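Local structure of D-glyceraldehyde dehydrogenase (NADP(+)) (Thermoplasma acidophilum, 5IZD) at residues A[13-18]-A[36-41]; A[40-45]-A[210-215]; A[45-50]-A[215-220]. The protein oxidises D-glyceraldehyde to D-glycerate with NADP(+) in the non-phosphorylated Entner-Doudoroff pathway, working as a homotetramer built as a dimer of dimers. One frame throughout, in Å; residues are numbered along the deposited sequence.

How the contacts relate
From the N terminus, the chain forms the small sheet of strands 2-7, 10-12, 19-23 and 30-35 and then enters helix 39-77. Contact 1 closes the short loop here: the turn after strand 10-12 meets the start of the helix. The next turns of the same helix carry contacts 2 and 3. Both close long loops, joining segments more than 160 residues apart, by reaching helix 205-214 and the turn that follows it. Their segments alternate along the chain, so these two cross, and they share Ala45 and His215. Contact 1 shares Asp40 and Asp41 with contact 2. Together they tie the N-terminal sheet, helix 39-77 and the NADP-binding part of the fold.

Contact 1. Residues A[13-18]-A[36-41]; sequences NSSSGK and AATRDD
A capping box opens helix 39-77, and the turn of residues 14-17 docks onto it through Ser15. Thr38 is the N-cap: its OG1 accepts from Asp41 N. In return Thr38 N donates to Asp41 OD2 at 3.1 Å, from above the carboxylate plane. Ser15 N reaches Asp41 OD2 too, at 2.9 Å, on the syn lone pair and nearly straight (164°). Two backbone N-H groups therefore grip one carboxylate oxygen. The hydroxyls meet as well, with Thr38 OG1 donating to Ser15 OG at 2.9 Å. Ser15 OG lies between its backbone N and carbonyl carbon (chi1 54°), which places it beside Thr38 OG1 and Asp41 OD1. Ser15 OG also lies 3.3 Å from Asp41 OD1, at best a weak bond. An alanine at Asp41 would probably leave Ser15 N and Thr38 N without their shared acceptor, and Arg44 without its salt-bridge mate. One residue back, Ser14 OG donates to Ala36 O; the modelled 2.5 Å is very short, so the exact length is doubtful. Ser14 OG accepts from Ser16 OG. Ala36 N closes the far end on Lys18 O at 2.9 Å. Ser14 to Gly17 form a type I turn. Arg44, one turn along the helix, makes a salt bridge to Asp41 OD1. Ala37 and Asp41 rest on strand 2-7, and the backbone of Ala37 bonds to Thr202, just before helix 205-214.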
loop_
_atom_site.group_PDB
_atom_site.type_symbol
_atom_site.label_atom_id
_atom_site.label_comp_id
_atom_site.label_asym_id
_atom_site.label_seq_id
_atom_site.Cartn_x
_atom_site.Cartn_y
_atom_site.Cartn_z
ATOM N N ASN A 13 -41.339 -9.209 -18.310
ATOM C CA ASN A 13 -41.309 -8.863 -19.727
ATOM C C ASN A 13 -41.054 -7.368 -19.831
ATOM O O ASN A 13 -41.223 -6.645 -18.861
ATOM C CB ASN A 13 -42.661 -9.142 -20.387
ATOM C CG ASN A 13 -43.031 -10.598 -20.358
ATOM O OD1 ASN A 13 -42.172 -11.466 -20.576
ATOM N ND2 ASN A 13 -44.338 -10.898 -20.115
ATOM N N SER A 14 -40.627 -6.923 -21.010
ATOM C CA SER A 14 -40.544 -5.503 -21.330
ATOM C C SER A 14 -41.908 -4.888 -21.112
ATOM O O SER A 14 -42.874 -5.543 -21.415
ATOM C CB SER A 14 -40.249 -5.322 -22.820
ATOM O OG SER A 14 -40.085 -3.923 -23.072
ATOM N N SER A 15 -41.991 -3.621 -20.689
ATOM C CA SER A 15 -43.334 -3.002 -20.473
ATOM C C SER A 15 -44.072 -2.711 -21.779
ATOM O O SER A 15 -45.283 -2.575 -21.767
ATOM C CB SER A 15 -43.261 -1.744 -19.582
ATOM O OG SER A 15 -42.339 -0.780 -20.050
ATOM N N SER A 16 -43.357 -2.641 -22.905
ATOM C CA SER A 16 -44.005 -2.560 -24.228
ATOM C C SER A 16 -44.361 -3.915 -24.818
ATOM O O SER A 16 -44.994 -3.946 -25.856
ATOM C CB SER A 16 -43.093 -1.847 -25.223
ATOM O OG SER A 16 -41.908 -2.606 -25.389
ATOM N N GLY A 17 -43.974 -5.008 -24.143
ATOM C CA GLY A 17 -43.923 -6.366 -24.675
ATOM C C GLY A 17 -43.056 -6.688 -25.888
ATOM O O GLY A 17 -43.080 -7.813 -26.353
ATOM N N LYS A 18 -42.270 -5.735 -26.398
ATOM C CA LYS A 18 -41.469 -5.964 -27.603
ATOM C C LYS A 18 -40.237 -6.809 -27.326
ATOM O O LYS A 18 -39.685 -6.799 -26.198
ATOM C CB LYS A 18 -41.091 -4.637 -28.275
ATOM C CG LYS A 18 -42.199 -4.068 -29.170
ATOM C CD LYS A 18 -42.096 -2.554 -29.340
ATOM C CE LYS A 18 -43.376 -1.996 -29.985
ATOM N NZ LYS A 18 -43.236 -0.497 -30.058
ATOM N N ALA A 36 -37.002 -6.235 -25.239
ATOM C CA ALA A 36 -36.560 -4.834 -25.473
ATOM C C ALA A 36 -36.981 -3.904 -24.351
ATOM O O ALA A 36 -38.049 -3.350 -24.377
ATOM C CB ALA A 36 -37.068 -4.315 -26.823
ATOM N N ALA A 37 -36.158 -3.742 -23.338
ATOM C CA ALA A 37 -36.545 -2.867 -22.221
ATOM C C ALA A 37 -36.912 -1.419 -22.670
ATOM O O ALA A 37 -36.259 -0.856 -23.527
ATOM C CB ALA A 37 -35.410 -2.803 -21.186
ATOM N N THR A 38 -37.915 -0.800 -22.053
ATOM C CA THR A 38 -38.184 0.630 -22.260
ATOM C C THR A 38 -37.408 1.553 -21.284
ATOM O O THR A 38 -36.855 1.113 -20.272
ATOM C CB THR A 38 -39.654 0.931 -22.007
ATOM O OG1 THR A 38 -39.950 0.711 -20.612
ATOM C CG2 THR A 38 -40.528 0.061 -22.855
ATOM N N ARG A 39 -37.479 2.843 -21.574
ATOM C CA ARG A 39 -37.060 3.871 -20.689
ATOM C C ARG A 39 -37.689 3.711 -19.304
ATOM O O ARG A 39 -37.033 3.937 -18.304
ATOM C CB ARG A 39 -37.322 5.268 -21.311
ATOM C CG ARG A 39 -36.392 5.598 -22.491
ATOM N N ASP A 40 -38.934 3.264 -19.218
ATOM C CA ASP A 40 -39.564 3.072 -17.891
ATOM C C ASP A 40 -39.044 1.790 -17.152
ATOM O O ASP A 40 -38.945 1.776 -15.913
ATOM C CB ASP A 40 -41.078 3.138 -18.033
ATOM C CG ASP A 40 -41.509 4.275 -18.971
ATOM O OD1 ASP A 40 -41.593 5.449 -18.572
ATOM O OD2 ASP A 40 -41.697 3.979 -20.171
ATOM N N ASP A 41 -38.658 0.757 -17.908
ATOM C CA ASP A 41 -38.024 -0.436 -17.328
ATOM C C ASP A 41 -36.641 -0.101 -16.715
ATOM O O ASP A 41 -36.323 -0.569 -15.633
ATOM C CB ASP A 41 -37.937 -1.583 -18.338
ATOM C CG ASP A 41 -39.308 -2.105 -18.744
ATOM O OD1 ASP A 41 -40.255 -2.058 -17.904
ATOM O OD2 ASP A 41 -39.468 -2.523 -19.932
#

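Contact 2. Residues A[40-45]-A[210-215]; sequences DDVDRA and DYIVEH. With NAP (NADP nicotinamide-adenine-dinucleotide phosphate), chain I.
Val42 and Tyr211 meet on the packed side of this contact. Val42 CG1 lies 3.8 Å from Tyr211 CD2, at the ring edge and near its plane. The two side chains slide past each other in opposite directions. CG1 and CG2 of Val42 also both touch Ile212 CG1, each at 3.9 Å, and these two side chains cross at about a right angle. Val42 and Ile212 are buried. The helices, 40-45 and 210-214, run roughly parallel, 28° apart with axes 10.3 Å away at closest. The second belongs to the nucleotide-binding domain of the aldehyde dehydrogenase fold, and another flank of it meets the cofactor: NADP N6A donates to Asp210 OD1 at 3.3 Å. Arg232 makes a salt bridge to the other oxygen of Asp210. The side nearer solvent is polar and partly exposed. Here Tyr211 OH lies 2.7 Å from both OD1 and OD2 of Asp43, astride the carboxylate. Tyr211 CG is anti to the backbone N (chi1 -176°), which starts the ring toward helix 40-45. His215 NE2 adds a weak, bent bond to Asp43 OD1, with the ring turned 69° from the carboxylate.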
loop_
_atom_site.group_PDB
_atom_site.type_symbol
_atom_site.label_atom_id
_atom_site.label_comp_id
_atom_site.label_asym_id
_atom_site.label_seq_id
_atom_site.Cartn_x
_atom_site.Cartn_y
_atom_site.Cartn_z
ATOM N N ASP A 40 -38.934 3.264 -19.218
ATOM C CA ASP A 40 -39.564 3.072 -17.891
ATOM C C ASP A 40 -39.044 1.790 -17.152
ATOM O O ASP A 40 -38.945 1.776 -15.913
ATOM C CB ASP A 40 -41.078 3.138 -18.033
ATOM C CG ASP A 40 -41.509 4.275 -18.971
ATOM O OD1 ASP A 40 -41.593 5.449 -18.572
ATOM O OD2 ASP A 40 -41.697 3.979 -20.171
ATOM N N ASP A 41 -38.658 0.757 -17.908
ATOM C CA ASP A 41 -38.024 -0.436 -17.328
ATOM C C ASP A 41 -36.641 -0.101 -16.715
ATOM O O ASP A 41 -36.323 -0.569 -15.633
ATOM C CB ASP A 41 -37.937 -1.583 -18.338
ATOM C CG ASP A 41 -39.308 -2.105 -18.744
ATOM O OD1 ASP A 41 -40.255 -2.058 -17.904
ATOM O OD2 ASP A 41 -39.468 -2.523 -19.932
ATOM N N VAL A 42 -35.870 0.724 -17.418
ATOM C CA VAL A 42 -34.602 1.244 -16.941
ATOM C C VAL A 42 -34.755 2.043 -15.646
ATOM O O VAL A 42 -34.057 1.777 -14.682
ATOM C CB VAL A 42 -33.925 2.126 -18.022
ATOM C CG1 VAL A 42 -32.738 2.845 -17.472
ATOM C CG2 VAL A 42 -33.500 1.275 -19.224
ATOM N N ASP A 43 -35.663 3.014 -15.645
ATOM C CA ASP A 43 -36.021 3.740 -14.419
ATOM C C ASP A 43 -36.359 2.826 -13.231
ATOM O O ASP A 43 -35.767 3.016 -12.170
ATOM C CB ASP A 43 -37.139 4.753 -14.668
ATOM C CG ASP A 43 -36.659 5.965 -15.454
ATOM O OD1 ASP A 43 -35.461 6.164 -15.638
ATOM O OD2 ASP A 43 -37.493 6.745 -15.928
ATOM N N ARG A 44 -37.255 1.848 -13.385
ATOM C CA ARG A 44 -37.550 0.945 -12.268
ATOM C C ARG A 44 -36.308 0.203 -11.789
ATOM O O ARG A 44 -36.122 0.026 -10.572
ATOM C CB ARG A 44 -38.623 -0.102 -12.576
ATOM C CG ARG A 44 -40.038 0.426 -12.676
ATOM C CD ARG A 44 -41.123 -0.644 -12.444
ATOM N NE ARG A 44 -40.858 -1.971 -13.016
ATOM C CZ ARG A 44 -40.941 -2.297 -14.317
ATOM N NH1 ARG A 44 -41.267 -1.386 -15.268
ATOM N NH2 ARG A 44 -40.681 -3.559 -14.681
ATOM N N ALA A 45 -35.455 -0.216 -12.739
ATOM C CA ALA A 45 -34.257 -0.955 -12.386
ATOM C C ALA A 45 -33.272 -0.086 -11.595
ATOM O O ALA A 45 -32.792 -0.520 -10.560
ATOM C CB ALA A 45 -33.614 -1.580 -13.621
ATOM N N ASP A 210 -27.863 5.447 -24.309
ATOM C CA ASP A 210 -27.715 6.860 -23.888
ATOM C C ASP A 210 -28.502 7.136 -22.644
ATOM O O ASP A 210 -27.993 7.743 -21.707
ATOM C CB ASP A 210 -28.153 7.850 -24.954
ATOM C CG ASP A 210 -27.132 7.993 -26.087
ATOM O OD1 ASP A 210 -25.968 7.515 -26.014
ATOM O OD2 ASP A 210 -27.497 8.609 -27.069
ATOM N N TYR A 211 -29.713 6.616 -22.600
ATOM C CA TYR A 211 -30.628 6.913 -21.498
ATOM C C TYR A 211 -30.113 6.374 -20.165
ATOM O O TYR A 211 -30.161 7.083 -19.138
ATOM C CB TYR A 211 -32.027 6.381 -21.844
ATOM C CG TYR A 211 -33.028 6.736 -20.813
ATOM C CD1 TYR A 211 -33.624 8.021 -20.792
ATOM C CD2 TYR A 211 -33.380 5.820 -19.813
ATOM C CE1 TYR A 211 -34.547 8.376 -19.799
ATOM C CE2 TYR A 211 -34.315 6.166 -18.811
ATOM C CZ TYR A 211 -34.895 7.443 -18.803
ATOM O OH TYR A 211 -35.794 7.768 -17.800
ATOM N N ILE A 212 -29.608 5.141 -20.193
ATOM C CA ILE A 212 -29.036 4.497 -19.001
ATOM C C ILE A 212 -27.816 5.287 -18.512
ATOM O O ILE A 212 -27.680 5.588 -17.327
ATOM C CB ILE A 212 -28.584 3.028 -19.242
ATOM C CG1 ILE A 212 -29.701 2.124 -19.752
ATOM C CG2 ILE A 212 -28.191 2.360 -17.938
ATOM C CD1 ILE A 212 -29.205 0.832 -20.412
ATOM N N VAL A 213 -26.929 5.628 -19.432
ATOM C CA VAL A 213 -25.673 6.247 -19.023
ATOM C C VAL A 213 -25.827 7.665 -18.495
ATOM O O VAL A 213 -25.126 8.016 -17.570
ATOM C CB VAL A 213 -24.573 6.208 -20.082
ATOM C CG1 VAL A 213 -24.332 4.774 -20.568
ATOM C CG2 VAL A 213 -24.875 7.107 -21.242
ATOM N N GLU A 214 -26.700 8.481 -19.072
ATOM C CA GLU A 214 -26.845 9.866 -18.558
ATOM C C GLU A 214 -27.789 10.100 -17.337
ATOM O O GLU A 214 -27.890 11.209 -16.865
ATOM C CB GLU A 214 -27.195 10.791 -19.696
ATOM C CG GLU A 214 -28.556 10.551 -20.271
ATOM C CD GLU A 214 -28.779 11.286 -21.580
ATOM O OE1 GLU A 214 -29.957 11.290 -22.010
ATOM O OE2 GLU A 214 -27.834 11.897 -22.152
ATOM N N HIS A 215 -28.435 9.049 -16.834
ATOM C CA HIS A 215 -29.451 9.097 -15.780
ATOM C C HIS A 215 -28.906 9.758 -14.491
ATOM O O HIS A 215 -27.827 9.396 -14.046
ATOM C CB HIS A 215 -29.897 7.653 -15.476
ATOM C CG HIS A 215 -31.180 7.548 -14.724
ATOM N ND1 HIS A 215 -31.260 7.777 -13.374
ATOM C CD2 HIS A 215 -32.426 7.183 -15.113
ATOM C CE1 HIS A 215 -32.503 7.600 -12.962
ATOM N NE2 HIS A 215 -33.228 7.221 -13.994
HETATM P PA NAP I . -20.239 -1.878 -28.603
HETATM O O1A NAP I . -21.211 -1.169 -29.494
HETATM O O2A NAP I . -19.092 -1.079 -28.020
HETATM O O5B NAP I . -21.083 -2.598 -27.403
HETATM C C5B NAP I . -20.632 -2.724 -26.036
HETATM C C4B NAP I . -21.810 -2.535 -25.061
HETATM O O4B NAP I . -22.248 -1.163 -25.081
HETATM C C3B NAP I . -23.053 -3.357 -25.455
HETATM O O3B NAP I . -23.768 -3.751 -24.253
HETATM C C2B NAP I . -23.864 -2.374 -26.254
HETATM O O2B NAP I . -25.232 -2.741 -26.407
HETATM C C1B NAP I . -23.658 -1.117 -25.453
HETATM N N9A NAP I . -23.964 0.140 -26.152
HETATM C C8A NAP I . -24.031 0.378 -27.490
HETATM N N7A NAP I . -24.351 1.627 -27.756
HETATM C C5A NAP I . -24.462 2.226 -26.497
HETATM C C6A NAP I . -24.765 3.529 -26.098
HETATM N N6A NAP I . -25.007 4.521 -26.964
HETATM N N1A NAP I . -24.800 3.801 -24.777
HETATM C C2A NAP I . -24.581 2.806 -23.899
HETATM N N3A NAP I . -24.300 1.529 -24.195
HETATM C C4A NAP I . -24.245 1.317 -25.529
HETATM O O3 NAP I . -19.650 -3.101 -29.427
HETATM P PN NAP I . -19.954 -3.596 -30.929
HETATM O O1N NAP I . -21.396 -4.057 -31.044
HETATM O O2N NAP I . -18.966 -4.671 -31.311
HETATM O O5D NAP I . -19.739 -2.337 -31.805
HETATM P P2B NAP I . -25.743 -3.307 -27.880
HETATM O O1X NAP I . -27.258 -3.525 -27.740
HETATM O O2X NAP I . -25.084 -4.579 -28.134
HETATM O O3X NAP I . -25.470 -2.289 -28.935
#

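Contact 3. Residues A[45-50]-A[215-220]; sequences AIDAAE and HKKVNL
Ile46 CD1 reaches the His215 ring because CG1 stands beside the backbone N (chi1 -73°) and CD1 is anti to CA (chi2 164°). Lys217 likewise starts with CG beside its backbone N. The rest of its chain is extended, and this carries NZ to the side of helix 45-50. The apolar half of the contact is a CH-pi interaction. CD1 of Ile46 lies over one face of the His215 ring, 3.8 Å from the centroid and offset toward the rim. The two side chains approach tip to tip. The same methyl touches Val218 CG2, while Ile46 CG2 packs against Lys217 CB at 3.9 Å. Ile46 thus fills the angle between the ring, the lysine stem and the valine.

The charged half is a salt-bridge network. Lys217 NZ donates to Glu50 OE1 at 2.7 Å, on the syn side but 32° out of the carboxylate plane. Lys217 NZ also donates to Asp47 OD1 at 2.9 Å, coming from well above the carboxylate plane of Asp47. Both acids meet the lysine at about a right angle. Two carboxylates one turn apart on the helix thus share one ammonium group, which would probably keep it charged. A water donates to Asp47 OD1 and lies 3.1 Å from His215 NE2, in the plane of the ring.

Residues 215-218 form a type I turn between helix 205-214 and strand 220-224. Lys217 N gives a weak bond to His215 ND1, which helps to fix the ring. Asn240 ND2 bonds to His215 O. Beyond the turn, Asn219 and Leu220 join strand 130-145 by backbone bonds. Ala49 and Glu50 also touch that strand, at Ile141, and Ala45, Ala48 and Ala49 lean on strand 198-200.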
loop_
_atom_site.group_PDB
_atom_site.type_symbol
_atom_site.label_atom_id
_atom_site.label_comp_id
_atom_site.label_asym_id
_atom_site.label_seq_id
_atom_site.Cartn_x
_atom_site.Cartn_y
_atom_site.Cartn_z
ATOM N N ALA A 45 -35.455 -0.216 -12.739
ATOM C CA ALA A 45 -34.257 -0.955 -12.386
ATOM C C ALA A 45 -33.272 -0.086 -11.595
ATOM O O ALA A 45 -32.792 -0.520 -10.560
ATOM C CB ALA A 45 -33.614 -1.580 -13.621
ATOM N N ILE A 46 -33.000 1.130 -12.068
ATOM C CA ILE A 46 -32.126 2.058 -11.373
ATOM C C ILE A 46 -32.692 2.451 -10.015
ATOM O O ILE A 46 -31.954 2.496 -9.036
ATOM C CB ILE A 46 -31.804 3.300 -12.238
ATOM C CG1 ILE A 46 -30.836 2.912 -13.357
ATOM C CG2 ILE A 46 -31.186 4.421 -11.406
ATOM C CD1 ILE A 46 -30.780 3.940 -14.456
ATOM N N ASP A 47 -33.985 2.756 -9.966
ATOM C CA ASP A 47 -34.733 2.956 -8.681
ATOM C C ASP A 47 -34.664 1.788 -7.684
ATOM O O ASP A 47 -34.409 2.019 -6.504
ATOM C CB ASP A 47 -36.191 3.369 -8.913
ATOM C CG ASP A 47 -36.317 4.779 -9.511
ATOM O OD1 ASP A 47 -35.334 5.542 -9.668
ATOM O OD2 ASP A 47 -37.414 5.155 -9.884
ATOM N N ALA A 48 -34.810 0.564 -8.156
ATOM C CA ALA A 48 -34.551 -0.600 -7.288
ATOM C C ALA A 48 -33.075 -0.638 -6.743
ATOM O O ALA A 48 -32.862 -0.878 -5.564
ATOM C CB ALA A 48 -34.877 -1.888 -7.999
ATOM N N ALA A 49 -32.090 -0.394 -7.600
ATOM C CA ALA A 49 -30.713 -0.283 -7.165
ATOM C C ALA A 49 -30.531 0.815 -6.115
ATOM O O ALA A 49 -29.845 0.597 -5.106
ATOM C CB ALA A 49 -29.798 -0.058 -8.367
ATOM N N GLU A 50 -31.134 1.985 -6.316
ATOM C CA GLU A 50 -31.057 3.039 -5.280
ATOM C C GLU A 50 -31.650 2.604 -3.939
ATOM O O GLU A 50 -31.054 2.805 -2.875
ATOM C CB GLU A 50 -31.761 4.314 -5.720
ATOM C CG GLU A 50 -31.605 5.484 -4.753
ATOM C CD GLU A 50 -32.296 6.747 -5.259
ATOM O OE1 GLU A 50 -33.439 6.654 -5.685
ATOM O OE2 GLU A 50 -31.704 7.849 -5.271
ATOM N N HIS A 215 -28.435 9.049 -16.834
ATOM C CA HIS A 215 -29.451 9.097 -15.780
ATOM C C HIS A 215 -28.906 9.758 -14.491
ATOM O O HIS A 215 -27.827 9.396 -14.046
ATOM C CB HIS A 215 -29.897 7.653 -15.476
ATOM C CG HIS A 215 -31.180 7.548 -14.724
ATOM N ND1 HIS A 215 -31.260 7.777 -13.374
ATOM C CD2 HIS A 215 -32.426 7.183 -15.113
ATOM C CE1 HIS A 215 -32.503 7.600 -12.962
ATOM N NE2 HIS A 215 -33.228 7.221 -13.994
ATOM N N LYS A 216 -29.675 10.668 -13.898
ATOM C CA LYS A 216 -29.231 11.507 -12.767
ATOM C C LYS A 216 -28.699 10.699 -11.569
ATOM O O LYS A 216 -27.839 11.199 -10.813
ATOM C CB LYS A 216 -30.351 12.489 -12.297
ATOM C CG LYS A 216 -30.839 13.522 -13.335
ATOM N N LYS A 217 -29.196 9.473 -11.398
ATOM C CA LYS A 217 -28.857 8.603 -10.253
ATOM C C LYS A 217 -27.676 7.616 -10.442
ATOM O O LYS A 217 -27.312 6.910 -9.511
ATOM C CB LYS A 217 -30.108 7.793 -9.837
ATOM C CG LYS A 217 -31.354 8.650 -9.539
ATOM C CD LYS A 217 -32.531 7.785 -9.127
ATOM C CE LYS A 217 -33.673 8.635 -8.590
ATOM N NZ LYS A 217 -34.575 7.682 -7.903
ATOM N N VAL A 218 -27.121 7.535 -11.644
ATOM C CA VAL A 218 -26.020 6.622 -11.924
ATOM C C VAL A 218 -24.735 7.206 -11.376
ATOM O O VAL A 218 -24.440 8.371 -11.603
ATOM C CB VAL A 218 -25.953 6.320 -13.445
ATOM C CG1 VAL A 218 -24.685 5.601 -13.836
ATOM C CG2 VAL A 218 -27.110 5.445 -13.809
ATOM N N ASN A 219 -23.948 6.405 -10.662
ATOM C CA ASN A 219 -22.705 6.939 -10.075
ATOM C C ASN A 219 -21.409 6.481 -10.751
ATOM O O ASN A 219 -20.352 7.164 -10.647
ATOM C CB ASN A 219 -22.665 6.572 -8.594
ATOM C CG ASN A 219 -23.864 7.116 -7.814
ATOM O OD1 ASN A 219 -24.626 6.348 -7.217
ATOM N ND2 ASN A 219 -24.050 8.432 -7.833
ATOM N N LEU A 220 -21.480 5.316 -11.412
ATOM C CA LEU A 220 -20.308 4.683 -12.011
ATOM C C LEU A 220 -20.776 3.829 -13.217
ATOM O O LEU A 220 -21.868 3.202 -13.201
ATOM C CB LEU A 220 -19.541 3.859 -10.981
ATOM C CG LEU A 220 -18.217 3.187 -11.404
ATOM C CD1 LEU A 220 -17.375 2.886 -10.193
ATOM C CD2 LEU A 220 -18.547 1.843 -12.117
HETATM O O HOH W 1 -35.668 6.994 -12.134
#